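Local coordinates for protein purine nucleosidase, (IunH-1) (Sulfolobus solfataricus, PDB 3T8J) that belongs to the purine nucleosidase (IunH) family of alpha/beta proteins and carries a sodium ion in this model, at residues S249-R253 with V292-N296; I182-P186 with N288-V292. All coordinates share one frame; numbering follows the deposited sequence.

Contact 1. Residues S249-R253 with V292-N296; sequences SIATR and VYEIN
Ile250 and Asn296, Thr252 and Glu294, and Arg253 and Tyr293 are joined by backbone hydrogen bonds that fix an antiparallel pairing with a change of register. Asn296 N gives to Ile250 O at 2.9 Å, nearly along the C=O axis, and Tyr293 N gives to Arg253 O with an N-H...O angle of 169°. Between them, Glu294 O takes Thr252 N at 2.9 Å from above its carbonyl plane and, weakly, Arg253 N at 3.5 Å. Two successive amides on one carbonyl, with Ala251 opposite Ile295 but Arg253 opposite Glu294, are the evidence for a beta bulge.

Arg253 and Glu294 share a face of the sheet, and the guanidinium reaches on to the Tyr293 ring. It lies flat on that ring, planes 17° apart and centres 4.5 Å apart, its NH2 offset toward the ring's rim. Arg253 sends CG anti to its backbone N (chi1 -168°) and bends at chi3, which brings the group over the tyrosine. Glu294 OE2 sits near the guanidinium plane at its edge, but its salt bridge to Arg253 NH1 is long at 3.9 Å; Glu255 is the stronger partner, at NE.

Apolar contact is lighter: Ala251 CB touches Val292 CG1 at 3.9 Å, and Ile250 and Ile295 both reach helix 237-246. The side chains of Thr252 and Asn296 cross at about a right angle, CG2 against CB. Asn296 is the N-cap of helix 297-308, its OD1 bonded to Ser299 N. Together these features describe a bulged antiparallel strand pair near one side of the family's mixed sheet, leading directly into the C-terminal helix.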
loop_
_atom_site.group_PDB
_atom_site.type_symbol
_atom_site.label_atom_id
_atom_site.label_comp_id
_atom_site.label_asym_id
_atom_site.label_seq_id
_atom_site.Cartn_x
_atom_site.Cartn_y
_atom_site.Cartn_z
ATOM N N SER A 249 -5.069 -25.215 -31.186
ATOM C CA SER A 249 -3.733 -25.672 -31.596
ATOM C C SER A 249 -2.810 -24.514 -32.005
ATOM O O SER A 249 -1.606 -24.707 -32.166
ATOM C CB SER A 249 -3.820 -26.714 -32.724
ATOM O OG SER A 249 -4.149 -26.130 -33.971
ATOM N N ILE A 250 -3.358 -23.310 -32.156
ATOM C CA ILE A 250 -2.509 -22.133 -32.414
ATOM C C ILE A 250 -1.629 -21.843 -31.192
ATOM O O ILE A 250 -0.480 -21.413 -31.350
ATOM C CB ILE A 250 -3.340 -20.915 -32.878
ATOM C CG1 ILE A 250 -3.948 -21.219 -34.257
ATOM C CG2 ILE A 250 -2.467 -19.631 -32.930
ATOM C CD1 ILE A 250 -4.957 -20.224 -34.761
ATOM N N ALA A 251 -2.131 -22.135 -29.985
ATOM C CA ALA A 251 -1.297 -22.094 -28.773
ATOM C C ALA A 251 -0.420 -23.348 -28.694
ATOM O O ALA A 251 -0.910 -24.488 -28.792
ATOM C CB ALA A 251 -2.158 -21.949 -27.507
ATOM N N THR A 252 0.882 -23.144 -28.563
ATOM C CA THR A 252 1.833 -24.262 -28.549
ATOM C C THR A 252 2.473 -24.555 -27.179
ATOM O O THR A 252 3.116 -25.601 -27.007
ATOM C CB THR A 252 2.925 -24.053 -29.606
ATOM O OG1 THR A 252 3.505 -22.764 -29.416
ATOM C CG2 THR A 252 2.334 -24.110 -31.008
ATOM N N ARG A 253 2.305 -23.659 -26.213
ATOM C CA ARG A 253 2.683 -23.923 -24.829
ATOM C C ARG A 253 1.691 -23.231 -23.882
ATOM O O ARG A 253 1.399 -22.054 -24.050
ATOM C CB ARG A 253 4.089 -23.412 -24.551
ATOM C CG ARG A 253 4.664 -23.892 -23.243
ATOM C CD ARG A 253 6.066 -23.297 -22.987
ATOM N NE ARG A 253 6.121 -23.009 -21.576
ATOM C CZ ARG A 253 6.672 -21.959 -20.986
ATOM N NH1 ARG A 253 7.308 -20.987 -21.652
ATOM N NH2 ARG A 253 6.583 -21.900 -19.671
ATOM N N VAL A 292 -1.196 -18.814 -21.880
ATOM C CA VAL A 292 -0.531 -19.159 -23.134
ATOM C C VAL A 292 0.842 -18.493 -23.175
ATOM O O VAL A 292 0.948 -17.269 -23.038
ATOM C CB VAL A 292 -1.373 -18.716 -24.348
ATOM C CG1 VAL A 292 -0.607 -18.925 -25.666
ATOM C CG2 VAL A 292 -2.728 -19.461 -24.345
ATOM N N TYR A 293 1.893 -19.293 -23.342
ATOM C CA TYR A 293 3.269 -18.793 -23.347
ATOM C C TYR A 293 3.919 -18.792 -24.733
ATOM O O TYR A 293 4.912 -18.093 -24.929
ATOM C CB TYR A 293 4.134 -19.593 -22.347
ATOM C CG TYR A 293 3.960 -19.159 -20.901
ATOM C CD1 TYR A 293 3.032 -19.760 -20.042
ATOM C CD2 TYR A 293 4.712 -18.110 -20.386
ATOM C CE1 TYR A 293 2.902 -19.328 -18.705
ATOM C CE2 TYR A 293 4.579 -17.680 -19.060
ATOM C CZ TYR A 293 3.653 -18.283 -18.229
ATOM O OH TYR A 293 3.540 -17.821 -16.914
ATOM N N GLU A 294 3.385 -19.566 -25.682
ATOM C CA GLU A 294 3.907 -19.633 -27.055
ATOM C C GLU A 294 2.771 -19.922 -28.055
ATOM O O GLU A 294 1.766 -20.559 -27.690
ATOM C CB GLU A 294 4.988 -20.732 -27.183
ATOM C CG GLU A 294 6.213 -20.601 -26.257
ATOM C CD GLU A 294 7.204 -21.761 -26.401
ATOM O OE1 GLU A 294 7.314 -22.354 -27.501
ATOM O OE2 GLU A 294 7.873 -22.076 -25.393
ATOM N N ILE A 295 2.943 -19.450 -29.293
ATOM C CA ILE A 295 2.023 -19.735 -30.402
ATOM C C ILE A 295 2.805 -20.199 -31.644
ATOM O O ILE A 295 4.025 -20.052 -31.722
ATOM C CB ILE A 295 1.099 -18.529 -30.788
ATOM C CG1 ILE A 295 1.842 -17.473 -31.608
ATOM C CG2 ILE A 295 0.469 -17.877 -29.539
ATOM C CD1 ILE A 295 0.938 -16.513 -32.303
ATOM N N ASN A 296 2.063 -20.782 -32.577
ATOM C CA ASN A 296 2.547 -21.092 -33.920
ATOM C C ASN A 296 2.234 -19.902 -34.826
ATOM O O ASN A 296 1.081 -19.701 -35.218
ATOM C CB ASN A 296 1.868 -22.377 -34.428
ATOM C CG ASN A 296 2.420 -22.847 -35.770
ATOM O OD1 ASN A 296 2.680 -22.048 -36.671
ATOM N ND2 ASN A 296 2.596 -24.157 -35.907
#

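Contact 2. Residues I182-P186 with N288-V292; sequences ITMIP and NAEIV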
loop_
_atom_site.group_PDB
_atom_site.type_symbol
_atom_site.label_atom_id
_atom_site.label_comp_id
_atom_site.label_asym_id
_atom_site.label_seq_id
_atom_site.Cartn_x
_atom_site.Cartn_y
_atom_site.Cartn_z
ATOM N N ILE A 182 -10.757 -19.694 -17.209
ATOM C CA ILE A 182 -10.009 -18.629 -17.899
ATOM C C ILE A 182 -8.805 -19.188 -18.622
ATOM O O ILE A 182 -8.002 -19.925 -18.016
ATOM C CB ILE A 182 -9.504 -17.578 -16.889
ATOM C CG1 ILE A 182 -10.665 -16.795 -16.284
ATOM C CG2 ILE A 182 -8.485 -16.613 -17.555
ATOM C CD1 ILE A 182 -10.268 -15.930 -15.068
ATOM N N THR A 183 -8.653 -18.810 -19.899
ATOM C CA THR A 183 -7.406 -18.956 -20.628
ATOM C C THR A 183 -6.960 -17.527 -20.980
ATOM O O THR A 183 -7.742 -16.770 -21.521
ATOM C CB THR A 183 -7.536 -19.854 -21.881
ATOM O OG1 THR A 183 -7.767 -21.214 -21.457
ATOM C CG2 THR A 183 -6.259 -19.801 -22.709
ATOM N N MET A 184 -5.724 -17.200 -20.608
ATOM C CA MET A 184 -5.185 -15.825 -20.657
ATOM C C MET A 184 -4.019 -15.757 -21.641
ATOM O O MET A 184 -3.101 -16.569 -21.599
ATOM C CB MET A 184 -4.711 -15.464 -19.241
ATOM C CG MET A 184 -4.018 -14.231 -19.062
ATOM S SD MET A 184 -3.425 -14.305 -17.319
ATOM C CE MET A 184 -3.858 -12.701 -17.113
ATOM N N ILE A 185 -4.054 -14.742 -22.509
ATOM C CA ILE A 185 -3.023 -14.464 -23.495
ATOM C C ILE A 185 -2.347 -13.133 -23.100
ATOM O O ILE A 185 -2.955 -12.070 -23.235
ATOM C CB ILE A 185 -3.633 -14.353 -24.923
ATOM C CG1 ILE A 185 -4.105 -15.717 -25.495
ATOM C CG2 ILE A 185 -2.609 -13.837 -25.934
ATOM C CD1 ILE A 185 -5.181 -16.478 -24.695
ATOM N N PRO A 186 -1.089 -13.177 -22.632
ATOM C CA PRO A 186 -0.410 -11.949 -22.163
ATOM C C PRO A 186 0.211 -11.091 -23.270
ATOM O O PRO A 186 0.650 -11.615 -24.299
ATOM C CB PRO A 186 0.706 -12.481 -21.242
ATOM C CG PRO A 186 0.469 -13.939 -21.114
ATOM C CD PRO A 186 -0.314 -14.382 -22.268
ATOM N N ASN A 288 -5.648 -20.533 -11.031
ATOM C CA ASN A 288 -6.880 -19.858 -11.434
ATOM C C ASN A 288 -6.900 -19.447 -12.913
ATOM O O ASN A 288 -7.897 -18.882 -13.375
ATOM C CB ASN A 288 -7.199 -18.654 -10.519
ATOM C CG ASN A 288 -6.147 -17.594 -10.563
ATOM O OD1 ASN A 288 -5.106 -17.814 -11.143
ATOM N ND2 ASN A 288 -6.408 -16.425 -9.936
ATOM N N ALA A 289 -5.866 -19.761 -13.674
ATOM C CA ALA A 289 -5.830 -19.394 -15.097
ATOM C C ALA A 289 -4.879 -20.262 -15.866
ATOM O O ALA A 289 -3.823 -20.629 -15.358
ATOM C CB ALA A 289 -5.441 -17.921 -15.278
ATOM N N GLU A 290 -5.254 -20.591 -17.094
ATOM C CA GLU A 290 -4.368 -21.256 -18.020
ATOM C C GLU A 290 -3.737 -20.167 -18.855
ATOM O O GLU A 290 -4.458 -19.432 -19.529
ATOM C CB GLU A 290 -5.124 -22.210 -18.909
ATOM C CG GLU A 290 -4.267 -22.972 -19.854
ATOM C CD GLU A 290 -5.104 -23.904 -20.715
ATOM O OE1 GLU A 290 -5.997 -23.394 -21.454
ATOM O OE2 GLU A 290 -4.861 -25.116 -20.638
ATOM N N ILE A 291 -2.426 -20.078 -18.817
ATOM C CA ILE A 291 -1.710 -18.994 -19.496
ATOM C C ILE A 291 -1.030 -19.530 -20.758
ATOM O O ILE A 291 -0.361 -20.558 -20.732
ATOM C CB ILE A 291 -0.656 -18.351 -18.557
ATOM C CG1 ILE A 291 -1.307 -17.929 -17.234
ATOM C CG2 ILE A 291 0.099 -17.218 -19.287
ATOM C CD1 ILE A 291 -0.316 -17.255 -16.210
ATOM N N VAL A 292 -1.196 -18.814 -21.880
ATOM C CA VAL A 292 -0.531 -19.159 -23.134
ATOM C C VAL A 292 0.842 -18.493 -23.175
ATOM O O VAL A 292 0.948 -17.269 -23.038
ATOM C CB VAL A 292 -1.373 -18.716 -24.348
ATOM C CG1 VAL A 292 -0.607 -18.925 -25.666
ATOM C CG2 VAL A 292 -2.728 -19.461 -24.345
HETATM O O HOH W 1 -9.408 -21.079 -14.888
#
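Parallel pairing within the central mixed sheet of this alpha/beta fold joins strand 182-185 to strand 289-295. The register is regular: Thr183 lies beside Glu290 and Met184 beside Ile291. Glu290 N gives to Ile182 O at 3.0 Å in an almost straight bond (179°), Met184 N gives to Glu290 O at 2.8 Å, and Val292 N gives to Met184 O at 3.0 Å. Glu290 thus uses both its N-H and its carbonyl on the two sides of Thr183, the ladder expected of parallel strands. Val292 O, buried against Pro186 CD, has no polar partner in the model.

On the face carrying Thr183 and Glu290, the two side chains run alongside each other. The hydroxyl OG1 of Thr183 donates to Glu290 OE1 at 2.8 Å, reaching that oxygen on its anti side, 21° out of the carboxylate plane. Glu290 is extended, with CG opposite the backbone N (chi1 -178°), which carries the carboxylate out to the level of the hydroxyl. Arg254 forms a salt bridge with the same OE1, and Lys143 is hydrogen-bonded to Thr183 OG1. Farther along this face Ile185 CD1 meets Val292 CG2 at 3.9 Å, and helix 237-246 packs on both residues.

The Met184 and Ile291 face is apolar. Their side chains point the same way, and Met184 SD lies 4.2 Å from Ile291 CG1, while the ring of Pro186 crosses Ile291 at about a right angle, Pro186 CG to Ile291 CG2 3.8 Å. Phe176 of helix 169-177 touches Ile182, Met184 and Ala289.

Chemically, one face is oily throughout, whereas the other is polar at Thr183 and Glu290 and turns apolar toward Ile185 and Val292. There the carboxylate oxygen is gripped by a hydroxyl and an arginine, which would probably stabilise its negative charge.

How the contacts relate
After the earlier parallel strands, the chain lays down strand 182-185, then runs through helices 187-190, 197-204, 209-227 and 237-246 to reach 249-253, and only later returns as strand 289-295. Contact 2 therefore closes the longer loop, 101 residues between its segments, and contact 1 the shorter, 38 residues with no helix and 15 in strands. Contact 1 starts within the loop of contact 2 and ends beyond it, so the two interleave, sharing Val292; the centres of contacts 1 and 2 lie about 11 Å apart. Strand 289-295 runs parallel to 182-185 and antiparallel to 251-261, joining the parallel part of the sheet to its antiparallel end.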